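Local atomic coordinates of beta-phosphoglucomutase (Bacteroides vulgatus, PDB entry 3DV9), a protein that probably interconverts beta-glucose 1-phosphate and glucose 6-phosphate by magnesium-dependent phosphoryl transfer, as expected of a haloacid dehalogenase-superfamily mutase. Residues M63-T68 against E189-G194; T205-T210 against E221-L226; M128-S133 against E169-A174; H41-H46 against L56-A61. One frame throughout, in Å; residues are numbered along the deposited sequence.

Overall arrangement
Interactions 2 and 3 both belong to the parallel sheet of the core, but differ in kind. Interaction 2 joins two neighbouring strands by backbone hydrogen bonds, whereas interaction 3, buried throughout, lays a helix on a strand mainly through apolar side chains, with no hydrogen bond between the segments. Interaction 1 lies at the magnesium site and is mostly polar where it matters: E189 pairs its backbone with strand 204-208 of interaction 2, and its carboxylate meets Y171 of interaction 3. Interaction 4 sits farthest out, its centre about 17 Å from the centre of the chain. There an exposed arginine pairs with a glutamate beside a small alanine interface, and L56 touches H64 of interaction 1.

Interaction 1: residues M63-T68 against E189-G194; sequences MHEGRT and ENAPLG. With MG (magnesium ion), chain B.
N190 and E65 meet at a magnesium ion, and E189, one place earlier, sets up the site. E189 OE1 accepts the N-H of N190 N at 3.1 Å through its anti lone pair and also accepts a hydrogen bond from a water on the metal; its OE2 forms a salt bridge with K165. N190 uses both ends of its amide: OD1 binds the magnesium at 2.3 Å, while ND2 donates to E65 OE2 at 2.8 Å, a bond bent to 144°. The two side chains cross at about a right angle, amide and carboxylate planes 59° apart. E65 OE2 itself lies 2.1 Å from the magnesium; CG anti to the backbone N (chi1 180°) and an extended chain beyond it give the glutamate its reach. A191, at the N-cap position of helix 192-200, sets CB 3.6 Å from E65 CD, a methyl small enough for the carboxylate to lie against. P192 suits the first helical turn, where its missing N-H costs nothing, and its CG lies 4.0 Å from M63 O. L193 then spreads CD1 over one face of the R67 guanidinium, 3.6 Å from R67 NE, while its backbone N donates to a water that also bonds M63 O and E65 O. D29, D31 and N190 form the HAD-type metal site at the strand ends, and the loop between helices 58-63 and 69-81 adds E65 as a further ligand.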
loop_
_atom_site.group_PDB
_atom_site.type_symbol
_atom_site.label_atom_id
_atom_site.label_comp_id
_atom_site.label_asym_id
_atom_site.label_seq_id
_atom_site.Cartn_x
_atom_site.Cartn_y
_atom_site.Cartn_z
HETATM N N MSE A 63 -0.535 -5.923 -11.203
HETATM C CA MSE A 63 -0.643 -4.563 -11.744
HETATM C C MSE A 63 -1.797 -3.781 -11.115
HETATM O O MSE A 63 -1.636 -2.574 -10.845
HETATM C CB MSE A 63 -0.775 -4.601 -13.266
HETATM C CG MSE A 63 0.550 -5.052 -13.935
HETATM SE SE MSE A 63 1.981 -3.777 -13.713
HETATM C CE MSE A 63 1.118 -2.174 -14.404
ATOM N N HIS A 64 -2.906 -4.478 -10.844
ATOM C CA HIS A 64 -4.110 -3.900 -10.207
ATOM C C HIS A 64 -4.090 -3.915 -8.659
ATOM O O HIS A 64 -5.067 -3.503 -8.020
ATOM C CB HIS A 64 -5.402 -4.551 -10.728
ATOM C CG HIS A 64 -5.639 -4.317 -12.187
ATOM N ND1 HIS A 64 -5.669 -3.055 -12.740
ATOM C CD2 HIS A 64 -5.828 -5.182 -13.211
ATOM C CE1 HIS A 64 -5.852 -3.155 -14.044
ATOM N NE2 HIS A 64 -5.975 -4.435 -14.352
ATOM N N GLU A 65 -2.964 -4.334 -8.062
ATOM C CA GLU A 65 -2.821 -4.328 -6.603
ATOM C C GLU A 65 -3.221 -2.970 -6.006
ATOM O O GLU A 65 -2.716 -1.936 -6.414
ATOM C CB GLU A 65 -1.382 -4.674 -6.193
ATOM C CG GLU A 65 -1.205 -4.673 -4.684
ATOM C CD GLU A 65 0.158 -5.203 -4.255
ATOM O OE1 GLU A 65 0.882 -5.824 -5.074
ATOM O OE2 GLU A 65 0.476 -4.959 -3.098
ATOM N N GLY A 66 -4.133 -2.984 -5.026
ATOM C CA GLY A 66 -4.655 -1.767 -4.431
ATOM C C GLY A 66 -5.976 -1.249 -4.959
ATOM O O GLY A 66 -6.653 -0.457 -4.295
ATOM N N ARG A 67 -6.336 -1.652 -6.168
ATOM C CA ARG A 67 -7.535 -1.141 -6.844
ATOM C C ARG A 67 -8.764 -1.783 -6.174
ATOM O O ARG A 67 -8.702 -2.945 -5.766
ATOM C CB ARG A 67 -7.440 -1.579 -8.308
ATOM C CG ARG A 67 -8.253 -0.792 -9.278
ATOM C CD ARG A 67 -8.065 -1.345 -10.674
ATOM N NE ARG A 67 -7.040 -0.653 -11.467
ATOM C CZ ARG A 67 -7.063 0.647 -11.762
ATOM N NH1 ARG A 67 -8.033 1.425 -11.303
ATOM N NH2 ARG A 67 -6.104 1.176 -12.499
ATOM N N THR A 68 -9.887 -1.072 -6.086
ATOM C CA THR A 68 -11.102 -1.722 -5.592
ATOM C C THR A 68 -11.471 -2.905 -6.487
ATOM O O THR A 68 -11.270 -2.866 -7.717
ATOM C CB THR A 68 -12.314 -0.762 -5.524
ATOM O OG1 THR A 68 -12.836 -0.552 -6.849
ATOM C CG2 THR A 68 -11.916 0.558 -4.886
ATOM N N GLU A 189 4.896 1.895 0.229
ATOM C CA GLU A 189 4.077 1.219 -0.774
ATOM C C GLU A 189 4.881 0.185 -1.568
ATOM O O GLU A 189 6.104 0.349 -1.742
ATOM C CB GLU A 189 3.456 2.262 -1.710
ATOM C CG GLU A 189 2.059 2.626 -1.221
ATOM C CD GLU A 189 0.987 1.518 -1.554
ATOM O OE1 GLU A 189 1.346 0.409 -2.062
ATOM O OE2 GLU A 189 -0.218 1.755 -1.290
ATOM N N ASN A 190 4.185 -0.819 -2.127
ATOM C CA ASN A 190 4.907 -1.844 -2.927
ATOM C C ASN A 190 4.333 -2.015 -4.337
ATOM O O ASN A 190 4.862 -2.824 -5.093
ATOM C CB ASN A 190 4.864 -3.212 -2.225
ATOM C CG ASN A 190 3.450 -3.783 -2.193
ATOM O OD1 ASN A 190 2.510 -3.084 -1.836
ATOM N ND2 ASN A 190 3.285 -4.996 -2.659
ATOM N N ALA A 191 3.269 -1.277 -4.674
ATOM C CA ALA A 191 2.584 -1.490 -5.956
ATOM C C ALA A 191 2.456 -0.174 -6.737
ATOM O O ALA A 191 2.389 0.875 -6.133
ATOM C CB ALA A 191 1.217 -2.060 -5.713
ATOM N N PRO A 192 2.422 -0.252 -8.077
ATOM C CA PRO A 192 2.417 0.987 -8.842
ATOM C C PRO A 192 1.196 1.846 -8.508
ATOM O O PRO A 192 1.321 3.052 -8.399
ATOM C CB PRO A 192 2.345 0.518 -10.315
ATOM C CG PRO A 192 1.931 -0.891 -10.258
ATOM C CD PRO A 192 2.488 -1.431 -8.954
ATOM N N LEU A 193 0.008 1.262 -8.390
ATOM C CA LEU A 193 -1.185 2.117 -8.144
ATOM C C LEU A 193 -1.175 2.729 -6.732
ATOM O O LEU A 193 -1.662 3.845 -6.529
ATOM C CB LEU A 193 -2.480 1.338 -8.337
ATOM C CG LEU A 193 -2.733 0.829 -9.763
ATOM C CD1 LEU A 193 -3.944 -0.073 -9.765
ATOM C CD2 LEU A 193 -2.888 1.968 -10.747
ATOM N N GLY A 194 -0.545 2.017 -5.795
ATOM C CA GLY A 194 -0.317 2.503 -4.411
ATOM C C GLY A 194 0.659 3.681 -4.393
ATOM O O GLY A 194 0.400 4.697 -3.751
HETATM MG MG MG B . 0.292 -3.554 -1.578
HETATM O O HOH W 1 -0.750 -1.538 -8.449
HETATM O O HOH W 2 -0.223 -1.532 -2.763
HETATM O O HOH W 3 -1.799 -3.326 -1.647
#

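Interaction 2: residues T205-T210 against E221-L226; sequences TIAVNT and EGANLL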
loop_
_atom_site.group_PDB
_atom_site.type_symbol
_atom_site.label_atom_id
_atom_site.label_comp_id
_atom_site.label_asym_id
_atom_site.label_seq_id
_atom_site.Cartn_x
_atom_site.Cartn_y
_atom_site.Cartn_z
ATOM N N THR A 205 6.864 9.465 -0.805
ATOM C CA THR A 205 6.413 8.100 -1.060
ATOM C C THR A 205 7.595 7.184 -1.294
ATOM O O THR A 205 8.422 7.439 -2.195
ATOM C CB THR A 205 5.320 8.035 -2.204
ATOM O OG1 THR A 205 4.132 8.708 -1.753
ATOM C CG2 THR A 205 4.961 6.556 -2.567
ATOM N N ILE A 206 7.674 6.113 -0.497
ATOM C CA ILE A 206 8.771 5.146 -0.606
ATOM C C ILE A 206 8.230 3.849 -1.179
ATOM O O ILE A 206 7.289 3.216 -0.625
ATOM C CB ILE A 206 9.467 4.904 0.776
ATOM C CG1 ILE A 206 10.157 6.174 1.283
ATOM C CG2 ILE A 206 10.435 3.651 0.710
ATOM C CD1 ILE A 206 10.474 6.067 2.775
ATOM N N ALA A 207 8.810 3.413 -2.304
ATOM C CA ALA A 207 8.463 2.109 -2.857
ATOM C C ALA A 207 9.380 1.032 -2.274
ATOM O O ALA A 207 10.572 1.232 -2.108
ATOM C CB ALA A 207 8.589 2.066 -4.387
ATOM N N VAL A 208 8.785 -0.106 -1.978
ATOM C CA VAL A 208 9.554 -1.285 -1.546
ATOM C C VAL A 208 9.070 -2.399 -2.450
ATOM O O VAL A 208 7.883 -2.807 -2.403
ATOM C CB VAL A 208 9.265 -1.639 -0.039
ATOM C CG1 VAL A 208 10.074 -2.884 0.389
ATOM C CG2 VAL A 208 9.501 -0.437 0.929
ATOM N N ASN A 209 9.966 -2.875 -3.309
ATOM C CA ASN A 209 9.566 -3.841 -4.337
ATOM C C ASN A 209 9.579 -5.262 -3.774
ATOM O O ASN A 209 10.618 -5.900 -3.754
ATOM C CB ASN A 209 10.423 -3.733 -5.613
ATOM C CG ASN A 209 9.801 -4.487 -6.758
ATOM O OD1 ASN A 209 8.835 -5.225 -6.544
ATOM N ND2 ASN A 209 10.322 -4.308 -7.968
ATOM N N THR A 210 8.412 -5.781 -3.377
ATOM C CA THR A 210 8.389 -7.080 -2.735
ATOM C C THR A 210 7.764 -8.100 -3.649
ATOM O O THR A 210 7.487 -9.234 -3.231
ATOM C CB THR A 210 7.542 -7.021 -1.441
ATOM O OG1 THR A 210 6.192 -6.674 -1.794
ATOM C CG2 THR A 210 8.115 -5.989 -0.449
ATOM N N GLU A 221 5.856 5.771 -11.330
ATOM C CA GLU A 221 4.725 6.379 -10.659
ATOM C C GLU A 221 5.153 7.502 -9.696
ATOM O O GLU A 221 4.312 8.048 -8.961
ATOM C CB GLU A 221 3.886 5.295 -9.956
ATOM C CG GLU A 221 3.268 4.292 -10.932
ATOM C CD GLU A 221 2.406 4.946 -12.010
ATOM O OE1 GLU A 221 1.824 6.034 -11.762
ATOM O OE2 GLU A 221 2.325 4.354 -13.111
ATOM N N GLY A 222 6.450 7.825 -9.711
ATOM C CA GLY A 222 6.997 8.994 -8.988
ATOM C C GLY A 222 7.472 8.669 -7.568
ATOM O O GLY A 222 7.582 9.553 -6.757
ATOM N N ALA A 223 7.815 7.412 -7.271
ATOM C CA ALA A 223 8.311 7.071 -5.911
ATOM C C ALA A 223 9.513 7.947 -5.623
ATOM O O ALA A 223 10.412 8.129 -6.492
ATOM C CB ALA A 223 8.763 5.608 -5.829
ATOM N N ASN A 224 9.555 8.476 -4.418
ATOM C CA ASN A 224 10.675 9.357 -4.049
ATOM C C ASN A 224 11.944 8.591 -3.726
ATOM O O ASN A 224 13.058 9.087 -3.937
ATOM C CB ASN A 224 10.298 10.303 -2.923
ATOM C CG ASN A 224 9.120 11.177 -3.299
ATOM O OD1 ASN A 224 7.972 10.825 -3.032
ATOM N ND2 ASN A 224 9.393 12.301 -3.976
ATOM N N LEU A 225 11.773 7.384 -3.206
ATOM C CA LEU A 225 12.861 6.458 -2.965
ATOM C C LEU A 225 12.351 5.041 -3.223
ATOM O O LEU A 225 11.131 4.758 -3.155
ATOM C CB LEU A 225 13.355 6.560 -1.516
ATOM C CG LEU A 225 14.199 7.734 -1.019
ATOM C CD1 LEU A 225 14.445 7.570 0.494
ATOM C CD2 LEU A 225 15.518 7.809 -1.792
ATOM N N LEU A 226 13.274 4.129 -3.521
ATOM C CA LEU A 226 12.918 2.734 -3.723
ATOM C C LEU A 226 13.876 1.857 -2.932
ATOM O O LEU A 226 15.116 2.034 -3.013
ATOM C CB LEU A 226 12.977 2.328 -5.220
ATOM C CG LEU A 226 12.453 0.899 -5.491
ATOM C CD1 LEU A 226 11.726 0.870 -6.824
ATOM C CD2 LEU A 226 13.632 -0.041 -5.454
#
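N224 turns its side chain back toward T205, and the two residues grip each other twice. Chi1 of -59° sets CG of N224 beside its own backbone N, and chi2 of 92° turns OD1 to T205 N, from which it accepts at 2.8 Å, nearly straight at 168°. In return N224 N donates to T205 O at 2.7 Å. An asparagine suits this place because its amide oxygen takes over where a regular strand partner would offer a carbonyl. The T205 hydroxyl turns elsewhere, to I203 O.

Beyond this bracket the strands run parallel, and A207 N donates to L225 O at 2.8 Å. I206 and L225 project to the same face of the sheet, their closest side-chain atoms being I206 CG1 and L225 CB at 4.3 Å; helix 230-244 covers them through L240. On the other face A207 CB is met by A223 CB at 3.8 Å and by L226 CD1 at 4.1 Å, beneath helix 215-219. The small methyl of A207 lets these neighbours come close under that helix. L226 CA also points its hydrogen at A207 O, 3.2 Å away.

These strands and helix 215-219 form a beta-alpha-beta unit. Its chemistry implies a division of labour: backbone bonds, with one amide side chain standing in at the start, fix the register, while aliphatic groups on each face meet the flanking helices.

Interaction 3: residues M128-S133 against E169-A174; sequences MVVTGS and EPYLMA. With PO4 (phosphate ion), chain C.
V130 drives both of its methyl groups into helix 169-178, and the apolar contacts centre on it. CG1 presses against P170 CB at 3.5 Å, CG2 against A174 CB at 3.7 Å, and CB lies 3.6 Å from Y171 CE1. A beta-branched residue fits here because its two methyls can serve different helix residues at once. One contact is also CH-pi: V130 CG1 stands over one face of the Y171 ring, 4.0 Å from its centroid and offset toward the rim. Two residues earlier, M128 (present as selenomethionine) bends at its last torsion (chi3 62°), bringing CE to 4.0 Å from A174 CB and 3.4 Å from A174 O. The small alanine lets the strand approach, the two axes being 9.1 Å apart and close to antiparallel at 158°.

The polar links go elsewhere: the Y171 hydroxyl hydrogen-bonds to E189, and V130 O to K165. Past the strand end T131 OG1 accepts from S133 N at 2.9 Å, forming an ST turn, and G132 N gives a weak hydrogen bond to a phosphate ion.

This helix-backed strand is part of the Rossmann-like HAD core; T131 is consistent with the motif II Ser/Thr, and the phosphate, probably from crystallisation, may mark the phosphate pocket.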
loop_
_atom_site.group_PDB
_atom_site.type_symbol
_atom_site.label_atom_id
_atom_site.label_comp_id
_atom_site.label_asym_id
_atom_site.label_seq_id
_atom_site.Cartn_x
_atom_site.Cartn_y
_atom_site.Cartn_z
HETATM N N MSE A 128 0.488 3.937 10.796
HETATM C CA MSE A 128 -0.907 3.769 10.357
HETATM C C MSE A 128 -0.913 2.713 9.268
HETATM O O MSE A 128 0.097 2.524 8.576
HETATM C CB MSE A 128 -1.506 5.091 9.819
HETATM C CG MSE A 128 -1.382 6.277 10.804
HETATM SE SE MSE A 128 -2.347 7.848 10.130
HETATM C CE MSE A 128 -4.142 7.076 10.115
ATOM N N VAL A 129 -2.043 2.044 9.127
ATOM C CA VAL A 129 -2.249 1.088 8.010
ATOM C C VAL A 129 -3.238 1.682 7.039
ATOM O O VAL A 129 -4.269 2.210 7.460
ATOM C CB VAL A 129 -2.777 -0.275 8.490
ATOM C CG1 VAL A 129 -2.924 -1.223 7.284
ATOM C CG2 VAL A 129 -1.863 -0.854 9.483
ATOM N N VAL A 130 -2.922 1.596 5.736
ATOM C CA VAL A 130 -3.795 2.097 4.658
ATOM C C VAL A 130 -3.965 1.029 3.568
ATOM O O VAL A 130 -3.028 0.747 2.803
ATOM C CB VAL A 130 -3.226 3.358 4.015
ATOM C CG1 VAL A 130 -4.192 3.854 2.894
ATOM C CG2 VAL A 130 -2.933 4.428 5.070
ATOM N N THR A 131 -5.155 0.448 3.479
ATOM C CA THR A 131 -5.313 -0.744 2.627
ATOM C C THR A 131 -6.572 -0.672 1.810
ATOM O O THR A 131 -7.578 -0.129 2.269
ATOM C CB THR A 131 -5.222 -2.057 3.457
ATOM O OG1 THR A 131 -5.352 -3.184 2.582
ATOM C CG2 THR A 131 -6.314 -2.102 4.524
ATOM N N GLY A 132 -6.448 -1.145 0.568
ATOM C CA GLY A 132 -7.566 -1.299 -0.342
ATOM C C GLY A 132 -8.230 -2.621 -0.054
ATOM O O GLY A 132 -9.203 -2.990 -0.716
ATOM N N SER A 133 -7.698 -3.331 0.946
ATOM C CA SER A 133 -8.232 -4.631 1.339
ATOM C C SER A 133 -9.537 -4.453 2.097
ATOM O O SER A 133 -9.693 -3.498 2.864
ATOM C CB SER A 133 -7.239 -5.397 2.218
ATOM O OG SER A 133 -7.458 -6.793 2.144
ATOM N N GLU A 169 -7.372 9.323 -2.220
ATOM C CA GLU A 169 -8.330 9.282 -1.083
ATOM C C GLU A 169 -7.892 8.485 0.158
ATOM O O GLU A 169 -7.955 9.017 1.247
ATOM C CB GLU A 169 -9.766 8.904 -1.535
ATOM C CG GLU A 169 -10.842 9.005 -0.432
ATOM C CD GLU A 169 -11.077 10.441 0.033
ATOM O OE1 GLU A 169 -10.552 11.386 -0.604
ATOM O OE2 GLU A 169 -11.764 10.619 1.057
ATOM N N PRO A 170 -7.457 7.223 -0.001
ATOM C CA PRO A 170 -7.051 6.449 1.187
ATOM C C PRO A 170 -5.960 7.170 2.021
ATOM O O PRO A 170 -5.995 7.165 3.286
ATOM C CB PRO A 170 -6.507 5.129 0.577
ATOM C CG PRO A 170 -7.128 5.021 -0.721
ATOM C CD PRO A 170 -7.352 6.413 -1.242
ATOM N N TYR A 171 -4.956 7.715 1.342
ATOM C CA TYR A 171 -3.864 8.418 2.027
ATOM C C TYR A 171 -4.301 9.767 2.581
ATOM O O TYR A 171 -3.923 10.141 3.677
ATOM C CB TYR A 171 -2.617 8.526 1.122
ATOM C CG TYR A 171 -1.987 7.178 0.989
ATOM C CD1 TYR A 171 -1.443 6.535 2.109
ATOM C CD2 TYR A 171 -1.974 6.497 -0.238
ATOM C CE1 TYR A 171 -0.903 5.246 2.015
ATOM C CE2 TYR A 171 -1.383 5.176 -0.336
ATOM C CZ TYR A 171 -0.878 4.591 0.800
ATOM O OH TYR A 171 -0.344 3.339 0.770
ATOM N N LEU A 172 -5.108 10.502 1.829
ATOM C CA LEU A 172 -5.672 11.748 2.358
ATOM C C LEU A 172 -6.492 11.486 3.623
ATOM O O LEU A 172 -6.476 12.302 4.590
ATOM C CB LEU A 172 -6.523 12.431 1.282
ATOM C CG LEU A 172 -5.772 12.952 0.042
ATOM C CD1 LEU A 172 -6.743 13.338 -1.092
ATOM C CD2 LEU A 172 -4.777 14.056 0.379
HETATM N N MSE A 173 -7.241 10.375 3.612
HETATM C CA MSE A 173 -8.101 10.010 4.770
HETATM C C MSE A 173 -7.196 9.660 5.952
HETATM O O MSE A 173 -7.501 10.003 7.112
HETATM C CB MSE A 173 -9.033 8.857 4.446
HETATM C CG MSE A 173 -9.899 8.364 5.641
HETATM SE SE MSE A 173 -11.115 9.795 6.196
HETATM C CE MSE A 173 -12.356 9.597 4.668
ATOM N N ALA A 174 -6.089 8.979 5.647
ATOM C CA ALA A 174 -5.079 8.685 6.687
ATOM C C ALA A 174 -4.563 9.983 7.337
ATOM O O ALA A 174 -4.516 10.061 8.548
ATOM C CB ALA A 174 -3.908 7.858 6.153
HETATM P P PO4 C . -3.021 -3.258 -0.538
HETATM O O1 PO4 C . -2.879 -3.251 0.971
HETATM O O2 PO4 C . -1.733 -3.659 -1.201
HETATM O O3 PO4 C . -3.448 -1.878 -1.043
HETATM O O4 PO4 C . -4.112 -4.219 -0.992
#

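Interaction 4: residues H41-H46 against L56-A61; sequences HAESWH and LSREEA. With EDO (1,2-ethanediol), chain D.
In the helical region between the first two core strands, the cap domain of this family, helix 38-51 turns back against the start of helix 58-63, and A42 meets A61 at the heart of the contact. Their CB atoms lie 4.0 Å apart; two alanines suit backbones that come so near. W45 CB touches L56 CD2 at 3.9 Å, and L56 also reaches T72 and V76 of helix 69-81.

H46 closes the loop between the helices. CG anti to the backbone N (chi1 167°) sends the ring across the turn, where ND1 donates to L56 O at 2.6 Å with the acceptor in the plane of the ring. A water accepts from L56 N and lies 2.8 Å from H46 O. At the start of the second helix S57 is the N-cap residue, its OG accepting from E60 N at 3.0 Å.

At the solvent-exposed side R58 lies side by side with E43. Its NH2 donates to E43 OE2 at 3.0 Å, with an angle of 168° at the hydrogen; E43 OE1 and R58 NE are modelled too close together, so their detail is doubtful. H46 CD2 rests over one face of this guanidinium, 3.5 Å from R58 NH2, with ring and guanidinium planes 45° apart.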
loop_
_atom_site.group_PDB
_atom_site.type_symbol
_atom_site.label_atom_id
_atom_site.label_comp_id
_atom_site.label_asym_id
_atom_site.label_seq_id
_atom_site.Cartn_x
_atom_site.Cartn_y
_atom_site.Cartn_z
ATOM N N HIS A 41 -3.536 -13.439 -2.908
ATOM C CA HIS A 41 -4.503 -12.520 -3.538
ATOM C C HIS A 41 -4.486 -12.674 -5.080
ATOM O O HIS A 41 -5.522 -12.781 -5.717
ATOM C CB HIS A 41 -4.198 -11.055 -3.198
ATOM C CG HIS A 41 -4.620 -10.620 -1.829
ATOM N ND1 HIS A 41 -5.945 -10.505 -1.453
ATOM C CD2 HIS A 41 -3.894 -10.175 -0.779
ATOM C CE1 HIS A 41 -6.008 -10.069 -0.206
ATOM N NE2 HIS A 41 -4.778 -9.842 0.221
ATOM N N ALA A 42 -3.301 -12.647 -5.680
ATOM C CA ALA A 42 -3.176 -12.797 -7.156
ATOM C C ALA A 42 -3.742 -14.105 -7.717
ATOM O O ALA A 42 -4.480 -14.098 -8.728
ATOM C CB ALA A 42 -1.687 -12.609 -7.581
ATOM N N GLU A 43 -3.365 -15.224 -7.102
ATOM C CA GLU A 43 -3.916 -16.531 -7.471
ATOM C C GLU A 43 -5.440 -16.604 -7.280
ATOM O O GLU A 43 -6.134 -17.099 -8.178
ATOM C CB GLU A 43 -3.200 -17.656 -6.711
ATOM C CG GLU A 43 -3.672 -19.090 -7.079
ATOM C CD GLU A 43 -3.428 -19.438 -8.538
ATOM O OE1 GLU A 43 -2.747 -18.672 -9.237
ATOM O OE2 GLU A 43 -3.901 -20.489 -9.002
ATOM N N SER A 44 -5.947 -16.109 -6.146
ATOM C CA SER A 44 -7.396 -16.083 -5.872
ATOM C C SER A 44 -8.150 -15.244 -6.880
ATOM O O SER A 44 -9.213 -15.649 -7.375
ATOM C CB SER A 44 -7.699 -15.565 -4.466
ATOM O OG SER A 44 -7.109 -16.417 -3.506
ATOM N N TRP A 45 -7.621 -14.065 -7.189
ATOM C CA TRP A 45 -8.280 -13.217 -8.176
ATOM C C TRP A 45 -8.276 -13.935 -9.523
ATOM O O TRP A 45 -9.306 -13.973 -10.209
ATOM C CB TRP A 45 -7.579 -11.881 -8.342
ATOM C CG TRP A 45 -8.113 -10.822 -7.474
ATOM C CD1 TRP A 45 -7.478 -10.231 -6.400
ATOM C CD2 TRP A 45 -9.401 -10.204 -7.566
ATOM N NE1 TRP A 45 -8.285 -9.271 -5.846
ATOM C CE2 TRP A 45 -9.471 -9.231 -6.541
ATOM C CE3 TRP A 45 -10.499 -10.367 -8.428
ATOM C CZ2 TRP A 45 -10.613 -8.433 -6.341
ATOM C CZ3 TRP A 45 -11.612 -9.563 -8.246
ATOM C CH2 TRP A 45 -11.669 -8.618 -7.202
ATOM N N HIS A 46 -7.122 -14.490 -9.900
ATOM C CA HIS A 46 -6.983 -15.130 -11.206
ATOM C C HIS A 46 -7.992 -16.285 -11.368
ATOM O O HIS A 46 -8.714 -16.391 -12.389
ATOM C CB HIS A 46 -5.567 -15.667 -11.397
ATOM C CG HIS A 46 -5.467 -16.597 -12.559
ATOM N ND1 HIS A 46 -5.630 -16.173 -13.858
ATOM C CD2 HIS A 46 -5.281 -17.932 -12.615
ATOM C CE1 HIS A 46 -5.523 -17.209 -14.668
ATOM N NE2 HIS A 46 -5.332 -18.290 -13.938
ATOM N N LEU A 56 -8.188 -12.760 -16.070
ATOM C CA LEU A 56 -7.265 -11.903 -15.311
ATOM C C LEU A 56 -6.079 -12.760 -14.868
ATOM O O LEU A 56 -6.228 -13.668 -14.049
ATOM C CB LEU A 56 -7.984 -11.271 -14.104
ATOM C CG LEU A 56 -7.196 -10.309 -13.193
ATOM C CD1 LEU A 56 -6.900 -8.938 -13.855
ATOM C CD2 LEU A 56 -7.924 -10.086 -11.843
ATOM N N SER A 57 -4.911 -12.506 -15.450
ATOM C CA SER A 57 -3.708 -13.278 -15.088
ATOM C C SER A 57 -3.206 -12.823 -13.718
ATOM O O SER A 57 -3.509 -11.704 -13.271
ATOM C CB SER A 57 -2.591 -13.103 -16.121
ATOM O OG SER A 57 -1.965 -11.836 -15.954
ATOM N N ARG A 58 -2.422 -13.689 -13.077
ATOM C CA ARG A 58 -1.754 -13.377 -11.802
ATOM C C ARG A 58 -0.951 -12.094 -11.896
ATOM O O ARG A 58 -0.987 -11.284 -10.976
ATOM C CB ARG A 58 -0.824 -14.516 -11.364
ATOM C CG ARG A 58 -1.569 -15.742 -10.854
ATOM C CD ARG A 58 -0.698 -16.995 -11.048
ATOM N NE ARG A 58 -1.523 -18.197 -10.929
ATOM C CZ ARG A 58 -1.922 -18.973 -11.939
ATOM N NH1 ARG A 58 -1.555 -18.716 -13.193
ATOM N NH2 ARG A 58 -2.691 -20.017 -11.683
ATOM N N GLU A 59 -0.235 -11.906 -13.010
ATOM C CA GLU A 59 0.560 -10.699 -13.226
ATOM C C GLU A 59 -0.306 -9.453 -13.369
ATOM O O GLU A 59 0.014 -8.420 -12.808
ATOM C CB GLU A 59 1.417 -10.849 -14.465
ATOM C CG GLU A 59 2.582 -11.790 -14.220
ATOM C CD GLU A 59 2.227 -13.246 -14.459
ATOM O OE1 GLU A 59 1.127 -13.556 -14.995
ATOM O OE2 GLU A 59 3.087 -14.093 -14.123
ATOM N N GLU A 60 -1.410 -9.551 -14.104
ATOM C CA GLU A 60 -2.297 -8.405 -14.176
ATOM C C GLU A 60 -2.924 -8.094 -12.803
ATOM O O GLU A 60 -3.113 -6.913 -12.473
ATOM C CB GLU A 60 -3.340 -8.534 -15.287
ATOM C CG GLU A 60 -3.948 -7.174 -15.650
ATOM C CD GLU A 60 -5.197 -7.289 -16.500
ATOM O OE1 GLU A 60 -5.887 -6.263 -16.693
ATOM O OE2 GLU A 60 -5.492 -8.406 -16.952
ATOM N N ALA A 61 -3.194 -9.121 -11.990
ATOM C CA ALA A 61 -3.624 -8.899 -10.589
ATOM C C ALA A 61 -2.610 -8.070 -9.791
ATOM O O ALA A 61 -2.979 -7.205 -9.009
ATOM C CB ALA A 61 -3.930 -10.236 -9.860
HETATM C C1 EDO D . 2.734 -14.383 -10.051
HETATM O O1 EDO D . 2.498 -15.463 -10.968
HETATM C C2 EDO D . 4.126 -13.763 -10.187
HETATM O O2 EDO D . 5.126 -14.713 -10.633
HETATM O O HOH W 4 -8.819 -15.535 -15.020
#